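Local coordinates for probable adhesion protein (Pseudomonas aeruginosa PAO1, PDB 6R3Z) that probably captures ferrous iron in the periplasm as the solute-binding protein of a metal transport system, and here holds a nickel ion, at residues 249-254 against 259-264; 178-183 against 224-229. All blocks are in the same frame, centred on the assembly; numbering follows the deposited sequence.

Contact 1: 249-254 against 259-264. With NI (nickel (II) ion), chain B.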
loop_
_atom_site.group_PDB
_atom_site.type_symbol
_atom_site.label_atom_id
_atom_site.label_comp_id
_atom_site.label_asym_id
_atom_site.label_seq_id
_atom_site.Cartn_x
_atom_site.Cartn_y
_atom_site.Cartn_z
ATOM N N SER A 249 -3.496 -6.708 5.341
ATOM C CA SER A 249 -4.267 -5.600 4.829
ATOM C C SER A 249 -3.506 -4.845 3.738
ATOM O O SER A 249 -2.367 -4.426 3.944
ATOM C CB SER A 249 -4.648 -4.640 5.954
ATOM O OG SER A 249 -5.363 -3.534 5.426
ATOM N N HIS A 250 -4.188 -4.594 2.614
ATOM C CA HIS A 250 -3.674 -3.777 1.503
ATOM C C HIS A 250 -3.931 -2.271 1.891
ATOM O O HIS A 250 -3.574 -1.370 1.125
ATOM C CB HIS A 250 -4.505 -4.124 0.250
ATOM C CG HIS A 250 -3.963 -3.659 -1.076
ATOM N ND1 HIS A 250 -3.908 -2.306 -1.416
ATOM C CD2 HIS A 250 -3.647 -4.392 -2.178
ATOM C CE1 HIS A 250 -3.511 -2.272 -2.687
ATOM N NE2 HIS A 250 -3.326 -3.497 -3.176
ATOM N N ILE A 251 -4.600 -2.020 3.051
ATOM C CA ILE A 251 -4.968 -0.666 3.555
ATOM C C ILE A 251 -5.816 0.022 2.439
ATOM O O ILE A 251 -5.457 1.071 1.887
ATOM C CB ILE A 251 -3.730 0.147 4.039
ATOM C CG1 ILE A 251 -2.772 -0.776 4.895
ATOM C CG2 ILE A 251 -4.200 1.419 4.817
ATOM C CD1 ILE A 251 -1.452 -0.148 5.405
ATOM N N SER A 252 -6.907 -0.666 2.032
ATOM C CA SER A 252 -7.734 -0.205 0.919
ATOM C C SER A 252 -9.227 -0.310 1.197
ATOM O O SER A 252 -10.011 -0.013 0.299
ATOM C CB SER A 252 -7.410 -1.048 -0.312
ATOM O OG SER A 252 -7.909 -2.369 -0.137
ATOM N N TYR A 253 -9.627 -0.732 2.410
ATOM C CA TYR A 253 -11.046 -0.938 2.742
ATOM C C TYR A 253 -11.604 0.073 3.740
ATOM O O TYR A 253 -10.978 0.312 4.755
ATOM C CB TYR A 253 -11.210 -2.359 3.326
ATOM C CG TYR A 253 -12.650 -2.788 3.485
ATOM C CD1 TYR A 253 -13.352 -3.342 2.421
ATOM C CD2 TYR A 253 -13.318 -2.625 4.697
ATOM C CE1 TYR A 253 -14.690 -3.719 2.552
ATOM C CE2 TYR A 253 -14.656 -2.992 4.841
ATOM C CZ TYR A 253 -15.339 -3.537 3.764
ATOM O OH TYR A 253 -16.650 -3.937 3.890
ATOM N N GLY A 254 -12.819 0.568 3.503
ATOM C CA GLY A 254 -13.487 1.420 4.484
ATOM C C GLY A 254 -13.167 2.893 4.421
ATOM O O GLY A 254 -12.694 3.366 3.394
ATOM N N GLY A 259 -5.128 8.161 10.805
ATOM C CA GLY A 259 -4.489 7.037 11.487
ATOM C C GLY A 259 -4.555 5.667 10.833
ATOM O O GLY A 259 -3.874 4.752 11.295
ATOM N N LYS A 260 -5.379 5.495 9.766
ATOM C CA LYS A 260 -5.550 4.190 9.117
ATOM C C LYS A 260 -4.218 3.511 8.775
ATOM O O LYS A 260 -4.030 2.325 9.098
ATOM C CB LYS A 260 -6.398 4.298 7.843
ATOM C CG LYS A 260 -6.811 2.912 7.329
ATOM C CD LYS A 260 -7.544 3.019 5.995
ATOM C CE LYS A 260 -8.043 1.688 5.471
ATOM N NZ LYS A 260 -8.993 1.037 6.420
ATOM N N TYR A 261 -3.324 4.248 8.102
ATOM C CA TYR A 261 -2.041 3.682 7.679
ATOM C C TYR A 261 -1.261 3.098 8.849
ATOM O O TYR A 261 -0.865 1.937 8.781
ATOM C CB TYR A 261 -1.180 4.679 6.882
ATOM C CG TYR A 261 0.080 4.022 6.372
ATOM C CD1 TYR A 261 0.036 3.139 5.294
ATOM C CD2 TYR A 261 1.292 4.173 7.045
ATOM C CE1 TYR A 261 1.176 2.464 4.865
ATOM C CE2 TYR A 261 2.445 3.512 6.616
ATOM C CZ TYR A 261 2.380 2.656 5.524
ATOM O OH TYR A 261 3.482 1.916 5.149
ATOM N N GLU A 262 -1.017 3.889 9.898
ATOM C CA GLU A 262 -0.215 3.377 11.011
ATOM C C GLU A 262 -0.904 2.216 11.779
ATOM O O GLU A 262 -0.228 1.244 12.128
ATOM C CB GLU A 262 0.263 4.498 11.937
ATOM C CG GLU A 262 -0.773 5.218 12.755
ATOM C CD GLU A 262 -0.159 6.545 13.160
ATOM O OE1 GLU A 262 0.622 6.594 14.141
ATOM O OE2 GLU A 262 -0.408 7.530 12.435
ATOM N N GLU A 263 -2.228 2.269 11.944
ATOM C CA GLU A 263 -3.001 1.218 12.621
ATOM C C GLU A 263 -2.877 -0.127 11.880
ATOM O O GLU A 263 -2.499 -1.138 12.485
ATOM C CB GLU A 263 -4.492 1.620 12.771
ATOM C CG GLU A 263 -4.719 2.717 13.799
ATOM C CD GLU A 263 -6.081 3.386 13.756
ATOM O OE1 GLU A 263 -7.084 2.691 13.476
ATOM O OE2 GLU A 263 -6.147 4.610 14.019
ATOM N N GLU A 264 -3.125 -0.115 10.563
ATOM C CA GLU A 264 -3.098 -1.333 9.735
ATOM C C GLU A 264 -1.684 -1.819 9.449
ATOM O O GLU A 264 -1.484 -3.036 9.377
ATOM C CB GLU A 264 -3.929 -1.146 8.479
ATOM C CG GLU A 264 -5.349 -0.774 8.882
ATOM C CD GLU A 264 -6.440 -0.868 7.848
ATOM O OE1 GLU A 264 -6.144 -1.253 6.693
ATOM O OE2 GLU A 264 -7.597 -0.529 8.195
HETATM NI NI NI B . -2.897 -3.921 -5.296
HETATM O O HOH W 1 -8.180 -1.710 4.960
#
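Ser-249 and Glu-264 meet through a hydrogen bond from OG of the serine to OE1 of the carboxylate, 2.7 Å long, with the donor standing 38° out of the carboxylate plane. The other oxygen of Glu-264 is held from its own helix: Lys-260 NZ lies 2.7 Å from Glu-264 OE2 in a salt bridge one turn apart. The same ammonium reaches over to the loop and donates to Tyr-253 O, 2.7 Å away and nearly in line with the carbonyl bond. Its chain runs straight to CE and turns only at the end (chi4 60°), which swings NZ onto that carbonyl. A water joins the set, accepting from Tyr-253 N and donating to Glu-264 OE1; its bond from Lys-260 NZ is weak. Beside these polar groups Ile-251 makes the apolar part of the contact. Its CD1 approaches the ring of Tyr-261 obliquely, 3.6 Å from CD1 of that tyrosine, while CG2 packs against the aliphatic chain of Lys-260 and CG1 against Glu-264 CB. Pro-15 and Leu-114 also touch Ile-251, and the hydroxyl of Tyr-261 is hydrogen-bonded to Phe-113 O and Ser-119 OG. In the second shell, Ser-249 OG also accepts from Ile-251 N, closing an ST turn around His-250, whose imidazole points away from 259-264 to the nickel; NE2 binds the metal at 2.2 Å. His-41, His-66, His-111, His-177 and His-199 supply the other five ligands. The loop after strand 244-248 is thus tied to the first turn of helix 260-277, and its ST turn carries one histidine of the six-histidine metal site in this family 9 solute-binding protein.

Contact 2: 178-183 against 224-229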
loop_
_atom_site.group_PDB
_atom_site.type_symbol
_atom_site.label_atom_id
_atom_site.label_comp_id
_atom_site.label_asym_id
_atom_site.label_seq_id
_atom_site.Cartn_x
_atom_site.Cartn_y
_atom_site.Cartn_z
ATOM N N GLY A 178 -0.035 -9.551 -5.061
ATOM C CA GLY A 178 1.394 -9.202 -5.117
ATOM C C GLY A 178 1.731 -7.893 -4.402
ATOM O O GLY A 178 2.490 -7.080 -4.928
ATOM N N ALA A 179 1.175 -7.683 -3.199
ATOM C CA ALA A 179 1.284 -6.430 -2.456
ATOM C C ALA A 179 2.393 -6.341 -1.418
ATOM O O ALA A 179 2.619 -5.239 -0.901
ATOM C CB ALA A 179 -0.046 -6.160 -1.752
ATOM N N TYR A 180 3.010 -7.483 -1.029
ATOM C CA TYR A 180 3.860 -7.520 0.164
ATOM C C TYR A 180 5.362 -7.718 -0.038
ATOM O O TYR A 180 6.086 -7.918 0.948
ATOM C CB TYR A 180 3.295 -8.595 1.109
ATOM C CG TYR A 180 1.826 -8.339 1.380
ATOM C CD1 TYR A 180 1.417 -7.210 2.088
ATOM C CD2 TYR A 180 0.841 -9.095 0.746
ATOM C CE1 TYR A 180 0.068 -6.917 2.275
ATOM C CE2 TYR A 180 -0.519 -8.807 0.917
ATOM C CZ TYR A 180 -0.899 -7.696 1.654
ATOM O OH TYR A 180 -2.232 -7.389 1.832
ATOM N N ASP A 181 5.850 -7.587 -1.276
ATOM C CA ASP A 181 7.283 -7.733 -1.517
ATOM C C ASP A 181 8.085 -6.655 -0.752
ATOM O O ASP A 181 9.075 -7.006 -0.111
ATOM C CB ASP A 181 7.571 -7.736 -3.022
ATOM C CG ASP A 181 6.812 -8.863 -3.719
ATOM O OD1 ASP A 181 5.584 -8.695 -3.968
ATOM O OD2 ASP A 181 7.427 -9.922 -3.978
ATOM N N TYR A 182 7.616 -5.371 -0.752
ATOM C CA TYR A 182 8.324 -4.302 -0.009
ATOM C C TYR A 182 8.214 -4.529 1.501
ATOM O O TYR A 182 9.175 -4.292 2.234
ATOM C CB TYR A 182 7.766 -2.913 -0.327
ATOM C CG TYR A 182 7.907 -2.509 -1.773
ATOM C CD1 TYR A 182 9.099 -1.973 -2.253
ATOM C CD2 TYR A 182 6.860 -2.690 -2.671
ATOM C CE1 TYR A 182 9.245 -1.622 -3.593
ATOM C CE2 TYR A 182 6.992 -2.335 -4.018
ATOM C CZ TYR A 182 8.190 -1.806 -4.471
ATOM O OH TYR A 182 8.352 -1.452 -5.788
ATOM N N LEU A 183 7.037 -4.975 1.965
ATOM C CA LEU A 183 6.809 -5.246 3.387
ATOM C C LEU A 183 7.742 -6.352 3.884
ATOM O O LEU A 183 8.398 -6.184 4.915
ATOM C CB LEU A 183 5.346 -5.638 3.627
ATOM C CG LEU A 183 4.912 -5.653 5.105
ATOM C CD1 LEU A 183 3.490 -5.179 5.258
ATOM C CD2 LEU A 183 5.070 -7.027 5.695
ATOM N N PHE A 224 0.029 -15.572 2.829
ATOM C CA PHE A 224 -0.614 -14.352 3.299
ATOM C C PHE A 224 -1.731 -13.991 2.338
ATOM O O PHE A 224 -1.466 -13.672 1.168
ATOM C CB PHE A 224 0.374 -13.187 3.462
ATOM C CG PHE A 224 1.448 -13.418 4.496
ATOM C CD1 PHE A 224 1.163 -13.326 5.858
ATOM C CD2 PHE A 224 2.746 -13.739 4.115
ATOM C CE1 PHE A 224 2.155 -13.557 6.818
ATOM C CE2 PHE A 224 3.735 -13.986 5.075
ATOM C CZ PHE A 224 3.443 -13.861 6.423
ATOM N N SER A 225 -2.984 -14.092 2.816
ATOM C CA SER A 225 -4.171 -13.756 2.028
ATOM C C SER A 225 -4.642 -12.306 2.288
ATOM O O SER A 225 -4.068 -11.597 3.116
ATOM C CB SER A 225 -5.294 -14.773 2.256
ATOM O OG SER A 225 -5.796 -14.698 3.582
ATOM N N GLU A 226 -5.683 -11.872 1.566
ATOM C CA GLU A 226 -6.219 -10.515 1.683
ATOM C C GLU A 226 -7.371 -10.390 2.658
ATOM O O GLU A 226 -8.383 -11.077 2.512
ATOM C CB GLU A 226 -6.715 -10.019 0.295
ATOM C CG GLU A 226 -5.603 -9.788 -0.724
ATOM C CD GLU A 226 -4.654 -8.711 -0.254
ATOM O OE1 GLU A 226 -5.027 -7.515 -0.299
ATOM O OE2 GLU A 226 -3.566 -9.079 0.243
ATOM N N ILE A 227 -7.264 -9.432 3.593
ATOM C CA ILE A 227 -8.375 -9.110 4.480
ATOM C C ILE A 227 -9.395 -8.217 3.709
ATOM O O ILE A 227 -10.605 -8.395 3.862
ATOM C CB ILE A 227 -7.885 -8.370 5.765
ATOM C CG1 ILE A 227 -6.898 -9.229 6.588
ATOM C CG2 ILE A 227 -9.079 -7.929 6.625
ATOM C CD1 ILE A 227 -6.081 -8.438 7.690
ATOM N N ASP A 228 -8.882 -7.231 2.921
ATOM C CA ASP A 228 -9.678 -6.179 2.287
ATOM C C ASP A 228 -10.736 -6.653 1.311
ATOM O O ASP A 228 -11.921 -6.457 1.572
ATOM C CB ASP A 228 -8.766 -5.132 1.636
ATOM C CG ASP A 228 -8.083 -4.237 2.659
ATOM O OD1 ASP A 228 -8.396 -4.369 3.883
ATOM O OD2 ASP A 228 -7.220 -3.425 2.252
ATOM N N PHE A 229 -10.343 -7.229 0.198
ATOM C CA PHE A 229 -11.340 -7.710 -0.781
ATOM C C PHE A 229 -10.975 -9.174 -1.022
ATOM O O PHE A 229 -10.195 -9.501 -1.918
ATOM C CB PHE A 229 -11.327 -6.829 -2.049
ATOM C CG PHE A 229 -11.824 -5.426 -1.781
ATOM C CD1 PHE A 229 -13.185 -5.131 -1.815
ATOM C CD2 PHE A 229 -10.933 -4.403 -1.445
ATOM C CE1 PHE A 229 -13.643 -3.833 -1.544
ATOM C CE2 PHE A 229 -11.392 -3.109 -1.172
ATOM C CZ PHE A 229 -12.743 -2.828 -1.228
#
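Tyr-180, at the N-cap position of helix 181-185, and Glu-226, at the end of strand 220-226, lie on backbones that stay well apart: the nearest pair of CA atoms, those of Tyr-180 and Phe-224, is separated by 8.7 Å. Side chains alone bridge the gap. The phenol of Tyr-180 donates from OH to the syn lone pair of Glu-226 OE2, 2.7 Å away. OE2 sits at the ring edge, in its plane, and also approaches Tyr-180 CE2 to 3.1 Å; ring and carboxylate planes are turned 37° from each other. A bend in the glutamate at chi2 (-62°) brings the carboxylate back toward the tyrosine. Ala-179 CB rests over the centre of one ring face, 3.7 Å above the plane, and Thr-175 and Leu-248 also touch this side chain, so the tyrosine is packed as well as hydrogen-bonded. Glu-226 in turn touches His-250. With a short bond to one carboxylate oxygen, the tyrosine probably helps to set how the carboxylate is turned beside the metal-binding histidines and would probably help to stabilise its negative charge.

Contact 1 and contact 2 have centres 12 Å apart and follow one another along the chain, yet they meet directly at Asp-228. Its OD2 lies 2.7 Å from Ser-252 OG, a probable hydrogen bond, and it also makes a weak bond with His-250 N, so the residues after strand 220-226 are joined to the turn that carries His-250. The rings of Phe-229 and Tyr-253 add an edge-to-face pairing between 224-229 and 249-254. Both contacts border the nickel site: contact 1 contributes His-250, whereas the side chain of Glu-226 in contact 2 comes within about 3 Å of His-250 and lies about 7 Å from the metal, in its second shell.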